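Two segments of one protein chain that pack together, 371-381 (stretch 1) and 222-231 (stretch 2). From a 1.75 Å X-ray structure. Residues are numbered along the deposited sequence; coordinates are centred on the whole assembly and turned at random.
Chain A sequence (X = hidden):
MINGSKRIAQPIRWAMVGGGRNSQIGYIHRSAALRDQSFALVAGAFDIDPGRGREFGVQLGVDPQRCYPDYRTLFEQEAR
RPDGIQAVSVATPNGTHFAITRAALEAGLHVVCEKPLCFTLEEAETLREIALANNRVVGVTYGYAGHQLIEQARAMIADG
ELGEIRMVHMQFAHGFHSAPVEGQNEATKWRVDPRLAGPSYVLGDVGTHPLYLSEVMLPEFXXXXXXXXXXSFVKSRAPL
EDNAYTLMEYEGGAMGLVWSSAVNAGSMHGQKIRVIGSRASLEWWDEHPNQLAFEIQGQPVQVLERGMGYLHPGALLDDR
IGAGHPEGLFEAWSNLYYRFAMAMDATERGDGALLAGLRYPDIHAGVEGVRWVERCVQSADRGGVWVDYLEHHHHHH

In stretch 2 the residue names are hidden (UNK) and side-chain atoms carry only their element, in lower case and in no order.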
ATOM      1  N   ARG A 371      30.524   1.504  19.458  1.00 13.08           N
ATOM      2  CA  ARG A 371      31.616   1.148  18.517  1.00 13.96           C
ATOM      3  C   ARG A 371      31.237   1.625  17.113  1.00 13.50           C
ATOM      4  O   ARG A 371      32.062   2.282  16.448  1.00 14.14           O
ATOM      5  CB  ARG A 371      31.869  -0.357  18.464  1.00 15.67           C
ATOM      6  CG  ARG A 371      33.072  -0.726  17.605  1.00 17.42           C
ATOM      7  CD  ARG A 371      33.187  -2.210  17.333  1.00 19.64           C
ATOM      8  NE  ARG A 371      32.943  -3.010  18.526  1.00 21.84           N
ATOM      9  CZ  ARG A 371      33.802  -3.174  19.515  1.00 23.15           C
ATOM     10  NH1 ARG A 371      34.987  -2.589  19.481  1.00 24.62           N
ATOM     11  NH2 ARG A 371      33.465  -3.914  20.553  1.00 26.00           N
ATOM     12  N   TRP A 372      30.042   1.276  16.653  1.00 12.68           N
ATOM     13  CA  TRP A 372      29.633   1.572  15.256  1.00 12.72           C
ATOM     14  C   TRP A 372      29.637   3.083  15.026  1.00 12.69           C
ATOM     15  O   TRP A 372      30.219   3.526  14.030  1.00 13.05           O
ATOM     16  CB  TRP A 372      28.274   0.957  14.941  1.00 12.69           C
ATOM     17  CG  TRP A 372      27.807   1.173  13.531  1.00 12.66           C
ATOM     18  CD1 TRP A 372      28.124   0.432  12.430  1.00 12.97           C
ATOM     19  CD2 TRP A 372      26.848   2.149  13.093  1.00 12.45           C
ATOM     20  NE1 TRP A 372      27.456   0.902  11.330  1.00 12.81           N
ATOM     21  CE2 TRP A 372      26.672   1.960  11.704  1.00 12.71           C
ATOM     22  CE3 TRP A 372      26.138   3.170  13.730  1.00 12.45           C
ATOM     23  CZ2 TRP A 372      25.786   2.738  10.957  1.00 12.08           C
ATOM     24  CZ3 TRP A 372      25.277   3.952  12.988  1.00 12.41           C
ATOM     25  CH2 TRP A 372      25.113   3.738  11.614  1.00 12.20           C
ATOM     26  N   VAL A 373      29.013   3.852  15.915  1.00 12.51           N
ATOM     27  CA  VAL A 373      28.950   5.333  15.781  1.00 13.22           C
ATOM     28  C   VAL A 373      30.386   5.863  15.731  1.00 13.63           C
ATOM     29  O   VAL A 373      30.671   6.724  14.890  1.00 14.42           O
ATOM     30  CB  VAL A 373      28.133   5.982  16.911  1.00 12.73           C
ATOM     31  CG1 VAL A 373      28.319   7.496  16.945  1.00 12.90           C
ATOM     32  CG2 VAL A 373      26.664   5.619  16.786  1.00 12.83           C
ATOM     33  N   GLU A 374      31.262   5.375  16.613  1.00 14.16           N
ATOM     34  CA  GLU A 374      32.640   5.920  16.719  1.00 15.41           C
ATOM     35  C   GLU A 374      33.383   5.680  15.398  1.00 15.12           C
ATOM     36  O   GLU A 374      34.031   6.631  14.912  1.00 15.81           O
ATOM     37  CB  GLU A 374      33.357   5.325  17.930  1.00 16.33           C
ATOM     38  CG  GLU A 374      34.706   5.952  18.201  1.00 17.47           C
ATOM     39  CD  GLU A 374      35.218   5.710  19.610  1.00 17.49           C
ATOM     40  OE1 GLU A 374      36.289   5.095  19.737  1.00 19.17           O
ATOM     41  OE2 GLU A 374      34.539   6.123  20.569  1.00 16.82           O
ATOM     42  N   ARG A 375      33.292   4.474  14.832  1.00 15.53           N
ATOM     43  CA  ARG A 375      33.951   4.111  13.548  1.00 16.42           C
ATOM     44  C   ARG A 375      33.378   4.971  12.418  1.00 15.71           C
ATOM     45  O   ARG A 375      34.174   5.436  11.580  1.00 14.99           O
ATOM     46  CB  ARG A 375      33.798   2.623  13.228  1.00 18.85           C
ATOM     47  CG  ARG A 375      34.648   1.727  14.110  1.00 21.10           C
ATOM     48  CD  ARG A 375      36.128   1.751  13.757  1.00 22.78           C
ATOM     49  NE  ARG A 375      36.829   1.023  14.801  1.00 25.95           N
ATOM     50  CZ  ARG A 375      37.245   1.553  15.954  1.00 28.67           C
ATOM     51  NH1 ARG A 375      37.078   2.842  16.204  1.00 28.74           N
ATOM     52  NH2 ARG A 375      37.850   0.795  16.855  1.00 30.11           N
ATOM     53  N   CYS A 376      32.057   5.162  12.378  1.00 14.49           N
ATOM     54  CA  CYS A 376      31.390   6.007  11.349  1.00 14.65           C
ATOM     55  C   CYS A 376      31.934   7.437  11.438  1.00 14.50           C
ATOM     56  O   CYS A 376      32.294   8.014  10.391  1.00 14.26           O
ATOM     57  CB  CYS A 376      29.872   6.002  11.502  1.00 14.82           C
ATOM     58  SG  CYS A 376      29.106   4.448  10.973  1.00 14.41           S
ATOM     59  N   VAL A 377      32.022   7.995  12.642  1.00 14.52           N
ATOM     60  CA  VAL A 377      32.518   9.386  12.832  1.00 15.78           C
ATOM     61  C   VAL A 377      33.981   9.442  12.362  1.00 15.73           C
ATOM     62  O   VAL A 377      34.333  10.410  11.659  1.00 16.03           O
ATOM     63  CB  VAL A 377      32.320   9.870  14.279  1.00 15.33           C
ATOM     64  CG1 VAL A 377      33.025  11.196  14.541  1.00 15.86           C
ATOM     65  CG2 VAL A 377      30.836   9.995  14.605  1.00 15.31           C
ATOM     66  N   GLN A 378      34.786   8.422  12.679  1.00 16.28           N
ATOM     67  CA  GLN A 378      36.217   8.345  12.274  1.00 17.66           C
ATOM     68  C   GLN A 378      36.320   8.373  10.745  1.00 17.31           C
ATOM     69  O   GLN A 378      37.127   9.169  10.227  1.00 17.84           O
ATOM     70  CB  GLN A 378      36.891   7.112  12.876  1.00 19.23           C
ATOM     71  CG  GLN A 378      37.173   7.293  14.360  1.00 20.92           C
ATOM     72  CD  GLN A 378      37.668   6.049  15.058  1.00 21.77           C
ATOM     73  OE1 GLN A 378      37.677   4.948  14.507  1.00 25.46           O
ATOM     74  NE2 GLN A 378      38.099   6.226  16.298  1.00 23.97           N
ATOM     75  N   SER A 379      35.518   7.566  10.050  1.00 16.07           N
ATOM     76  CA  SER A 379      35.513   7.520   8.566  1.00 15.80           C
ATOM     77  C   SER A 379      35.079   8.880   8.010  1.00 15.91           C
ATOM     78  O   SER A 379      35.766   9.391   7.090  1.00 16.68           O
ATOM     79  CB  SER A 379      34.648   6.403   8.041  1.00 15.62           C
ATOM     80  OG  SER A 379      34.456   6.525   6.637  1.00 14.13           O
ATOM     81  N   ALA A 380      33.974   9.427   8.514  1.00 15.92           N
ATOM     82  CA  ALA A 380      33.345  10.677   8.024  1.00 16.85           C
ATOM     83  C   ALA A 380      34.343  11.827   8.159  1.00 17.63           C
ATOM     84  O   ALA A 380      34.467  12.613   7.209  1.00 16.81           O
ATOM     85  CB  ALA A 380      32.082  10.980   8.791  1.00 17.15           C
ATOM     86  N   ASP A 381      35.031  11.898   9.297  1.00 18.66           N
ATOM     87  CA  ASP A 381      36.006  12.973   9.616  1.00 19.64           C
ATOM     88  C   ASP A 381      37.206  12.883   8.664  1.00 20.82           C
ATOM     89  O   ASP A 381      37.825  13.941   8.412  1.00 21.62           O
ATOM     90  CB  ASP A 381      36.423  12.910  11.088  1.00 19.93           C
ATOM     91  CG  ASP A 381      35.386  13.469  12.047  1.00 20.35           C
ATOM     92  OD1 ASP A 381      34.390  14.045  11.576  1.00 20.79           O
ATOM     93  OD2 ASP A 381      35.591  13.329  13.265  1.00 20.59           O
ATOM     94  N   UNK A 222      29.731 -10.296  11.152  1.00 20.37           N
ATOM     95  CA  UNK A 222      30.797  -9.411  11.672  1.00 21.25           C
ATOM     96  C   UNK A 222      31.148  -8.392  10.597  1.00 19.47           C
ATOM     97  O   UNK A 222      31.456  -8.804   9.470  1.00 19.70           O
ATOM     98  n   UNK A 222      30.077 -13.172  16.721  1.00 29.55           N
ATOM     99  c   UNK A 222      31.463 -10.611  14.487  1.00 26.20           C
ATOM    100  n   UNK A 222      31.276 -11.664  15.480  1.00 26.88           N
ATOM    101  n   UNK A 222      28.975 -11.780  15.283  1.00 28.31           N
ATOM    102  c   UNK A 222      32.039 -10.221  12.045  1.00 22.41           C
ATOM    103  c   UNK A 222      31.799 -11.240  13.148  1.00 23.78           C
ATOM    104  c   UNK A 222      30.108 -12.205  15.822  1.00 28.01           C
ATOM    105  N   UNK A 223      31.128  -7.115  10.956  1.00 18.14           N
ATOM    106  CA  UNK A 223      31.563  -6.024  10.049  1.00 18.01           C
ATOM    107  C   UNK A 223      33.092  -6.089   9.944  1.00 18.54           C
ATOM    108  O   UNK A 223      33.767  -6.073  11.005  1.00 18.23           O
ATOM    109  c   UNK A 223      31.064  -4.655  10.545  1.00 17.56           C
ATOM    110  c   UNK A 223      29.065  -3.521  11.633  1.00 17.80           C
ATOM    111  c   UNK A 223      29.548  -4.640  10.747  1.00 17.33           C
ATOM    112  c   UNK A 223      31.519  -3.556   9.601  1.00 17.38           C
ATOM    113  N   UNK A 224      33.609  -6.195   8.718  1.00 18.42           N
ATOM    114  CA  UNK A 224      35.066  -6.187   8.428  1.00 20.36           C
ATOM    115  C   UNK A 224      35.546  -4.740   8.257  1.00 20.29           C
ATOM    116  O   UNK A 224      36.577  -4.362   8.863  1.00 19.13           O
ATOM    117  c   UNK A 224      36.370  -8.671   4.894  1.00 29.68           C
ATOM    118  n   UNK A 224      36.125  -8.540   3.440  1.00 31.52           N
ATOM    119  c   UNK A 224      35.357  -7.012   7.175  1.00 22.08           C
ATOM    120  c   UNK A 224      36.838  -7.182   6.874  1.00 24.75           C
ATOM    121  c   UNK A 224      37.141  -7.487   5.431  1.00 26.97           C
ATOM    122  N   UNK A 225      34.840  -3.949   7.442  1.00 20.65           N
ATOM    123  CA  UNK A 225      35.216  -2.543   7.140  1.00 20.89           C
ATOM    124  C   UNK A 225      33.949  -1.720   6.959  1.00 19.22           C
ATOM    125  O   UNK A 225      32.934  -2.305   6.589  1.00 16.93           O
ATOM    126  c   UNK A 225      37.919  -1.986   2.315  1.00 31.60           C
ATOM    127  c   UNK A 225      38.181  -2.744   4.663  1.00 29.35           C
ATOM    128  c   UNK A 225      36.006  -2.417   5.835  1.00 23.67           C
ATOM    129  c   UNK A 225      37.264  -3.265   5.756  1.00 27.01           C
ATOM    130  n   UNK A 225      37.520  -2.709   3.362  1.00 31.39           N
ATOM    131  n   UNK A 225      37.247  -2.042   1.178  1.00 31.26           N
ATOM    132  n   UNK A 225      38.981  -1.200   2.407  1.00 33.08           N
ATOM    133  N   UNK A 226      34.028  -0.409   7.172  1.00 17.46           N
ATOM    134  CA  UNK A 226      32.922   0.486   6.778  1.00 17.02           C
ATOM    135  C   UNK A 226      33.475   1.828   6.314  1.00 16.51           C
ATOM    136  O   UNK A 226      34.631   2.174   6.612  1.00 15.85           O
ATOM    137  c   UNK A 226      32.283   1.337   9.197  1.00 16.82           C
ATOM    138  c   UNK A 226      31.249   1.031  10.275  1.00 16.99           C
ATOM    139  c   UNK A 226      31.888   0.626   7.902  1.00 17.04           C
ATOM    140  c   UNK A 226      32.384   2.846   9.029  1.00 17.00           C
ATOM    141  N   UNK A 227      32.652   2.542   5.566  1.00 15.87           N
ATOM    142  CA  UNK A 227      32.876   3.970   5.279  1.00 16.64           C
ATOM    143  C   UNK A 227      31.594   4.721   5.619  1.00 15.98           C
ATOM    144  O   UNK A 227      30.485   4.131   5.542  1.00 14.98           O
ATOM    145  c   UNK A 227      31.798   5.887   1.698  1.00 29.05           C
ATOM    146  s   UNK A 227      32.428   4.266   1.247  1.00 24.12           S
ATOM    147  c   UNK A 227      32.378   3.469   2.852  1.00 20.39           C
ATOM    148  c   UNK A 227      33.262   4.200   3.820  1.00 18.69           C
ATOM    149  N   UNK A 228      31.740   5.972   6.015  1.00 15.10           N
ATOM    150  CA  UNK A 228      30.593   6.832   6.361  1.00 14.26           C
ATOM    151  C   UNK A 228      30.820   8.233   5.804  1.00 14.80           C
ATOM    152  O   UNK A 228      31.865   8.853   6.087  1.00 13.29           O
ATOM    153  c   UNK A 228      30.347   6.861   7.860  1.00 14.11           C
ATOM    154  s   UNK A 228      28.980   7.954   8.323  1.00 13.89           S
ATOM    155  N   UNK A 229      29.851   8.697   5.030  1.00 14.69           N
ATOM    156  CA  UNK A 229      29.752  10.083   4.540  1.00 15.35           C
ATOM    157  C   UNK A 229      28.576  10.747   5.261  1.00 14.80           C
ATOM    158  O   UNK A 229      27.458  10.207   5.189  1.00 13.99           O
ATOM    159  c   UNK A 229      29.612  10.080   3.047  1.00 17.06           C
ATOM    160  o   UNK A 229      29.032  11.285   2.612  1.00 19.89           O
ATOM    161  N   UNK A 230      28.825  11.837   5.986  1.00 13.93           N
ATOM    162  CA  UNK A 230      27.789  12.503   6.807  1.00 13.99           C
ATOM    163  C   UNK A 230      27.727  13.990   6.471  1.00 13.77           C
ATOM    164  O   UNK A 230      28.764  14.585   6.095  1.00 13.65           O
ATOM    165  n   UNK A 230      30.439  13.352  11.032  1.00 15.51           N
ATOM    166  c   UNK A 230      29.095  13.087   8.952  1.00 14.80           C
ATOM    167  c   UNK A 230      30.565  13.635  12.331  1.00 15.79           C
ATOM    168  c   UNK A 230      28.019  12.232   8.295  1.00 14.09           C
ATOM    169  n   UNK A 230      29.589  13.373  13.191  1.00 15.31           N
ATOM    170  c   UNK A 230      29.297  12.692  10.408  1.00 15.15           C
ATOM    171  n   UNK A 230      31.680  14.206  12.768  1.00 15.70           N
ATOM    172  N   UNK A 231      26.530  14.554   6.615  1.00 13.52           N
ATOM    173  CA  UNK A 231      26.232  15.958   6.255  1.00 13.72           C
ATOM    174  C   UNK A 231      25.481  16.632   7.399  1.00 13.83           C
ATOM    175  O   UNK A 231      24.719  15.956   8.126  1.00 14.02           O
ATOM    176  c   UNK A 231      26.038  15.267   3.800  1.00 14.19           C
ATOM    177  o   UNK A 231      24.676  13.344   4.180  1.00 14.75           O
ATOM    178  n   UNK A 231      26.781  12.998   3.486  1.00 14.80           N
ATOM    179  c   UNK A 231      25.776  13.782   3.849  1.00 14.31           C
ATOM    180  c   UNK A 231      25.416  16.025   4.963  1.00 13.97           C
TER
HETATM  181  O   HOH W   1      32.539  14.563   9.599  1.00 17.31           O
HETATM  182  O   HOH W   2      31.566  12.861   5.621  1.00 17.37           O

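Position 222 carries three carbons, a nitrogen, then a carbon bearing two more nitrogens. That is a guanidinium, so R222, and it stays out of reach of the helix. At 223 four carbons fork at the first, one arm being two carbons long, and they point toward the helix and touch W372; this is a beta-branched isoleucine, I223. Its CD1 lies 4.1 Å from CD1 of W372, an apolar contact.

Position 224 has four carbons in a row ending in nitrogen: K224. Position 225 repeats the guanidinium pattern of the first position: R225. Neither reaches stretch 1.

At 226 four carbons fork at the second, point toward the helix and lie among W372, R375, C376 and S379; this is leucine, L226. Its CD2 is 3.8 Å from W372 CD1 and 4.1 Å from C376 SG, while its CD1 lies 4.0 Å from C376 CA, against the helix backbone itself.

Position 227 shows two carbons, a sulfur and a final carbon, unbranched. The chain heads away overall, although its CB is 3.8 Å from S379 OG: M227.

Position 228 has one carbon and one sulfur, pointing toward the helix where the backbones come close, its CA 5.0 Å from the CA of A380, and touching C376, S379 and A380; hence C228. CB of C228 sits 3.8 Å from C376 CB and 3.4 Å from C376 O. The backbone N donates to S379 OG at 2.8 Å, and the backbone O receives a CA-H...O contact from A380 CA at 3.0 Å.

Position 229, one carbon and one oxygen, is S229, turned away. Position 230 has three carbons, a nitrogen and a carbon with two nitrogens, pointing toward the helix and touching V377, A380 and D381: R230. Its CD packs 3.6 Å from A380 CB, V377 CG1 lies over one guanidinium face, and D381 OD1 meets the edge in a salt bridge, 3.0 Å from NH2. Water 1 also links NE to that carboxylate, 2.8 Å from R230 NE and 2.8 Å from D381 OD1. Position 231, three carbons with an oxygen and a nitrogen on the third, is Q231, out of reach.

The rule is alternation: 226, 228 and 230 face a helix crossing at -66°, while 227 and 229 turn away. Leucine fills the apolar end, cysteine sits where the backbones come close, beside A380, and arginine closes the exposed end with charge. S379 ties strand to helix by accepting a backbone hydrogen bond.

Stretch 2, residues 222-231: RIKRLMCSRQ
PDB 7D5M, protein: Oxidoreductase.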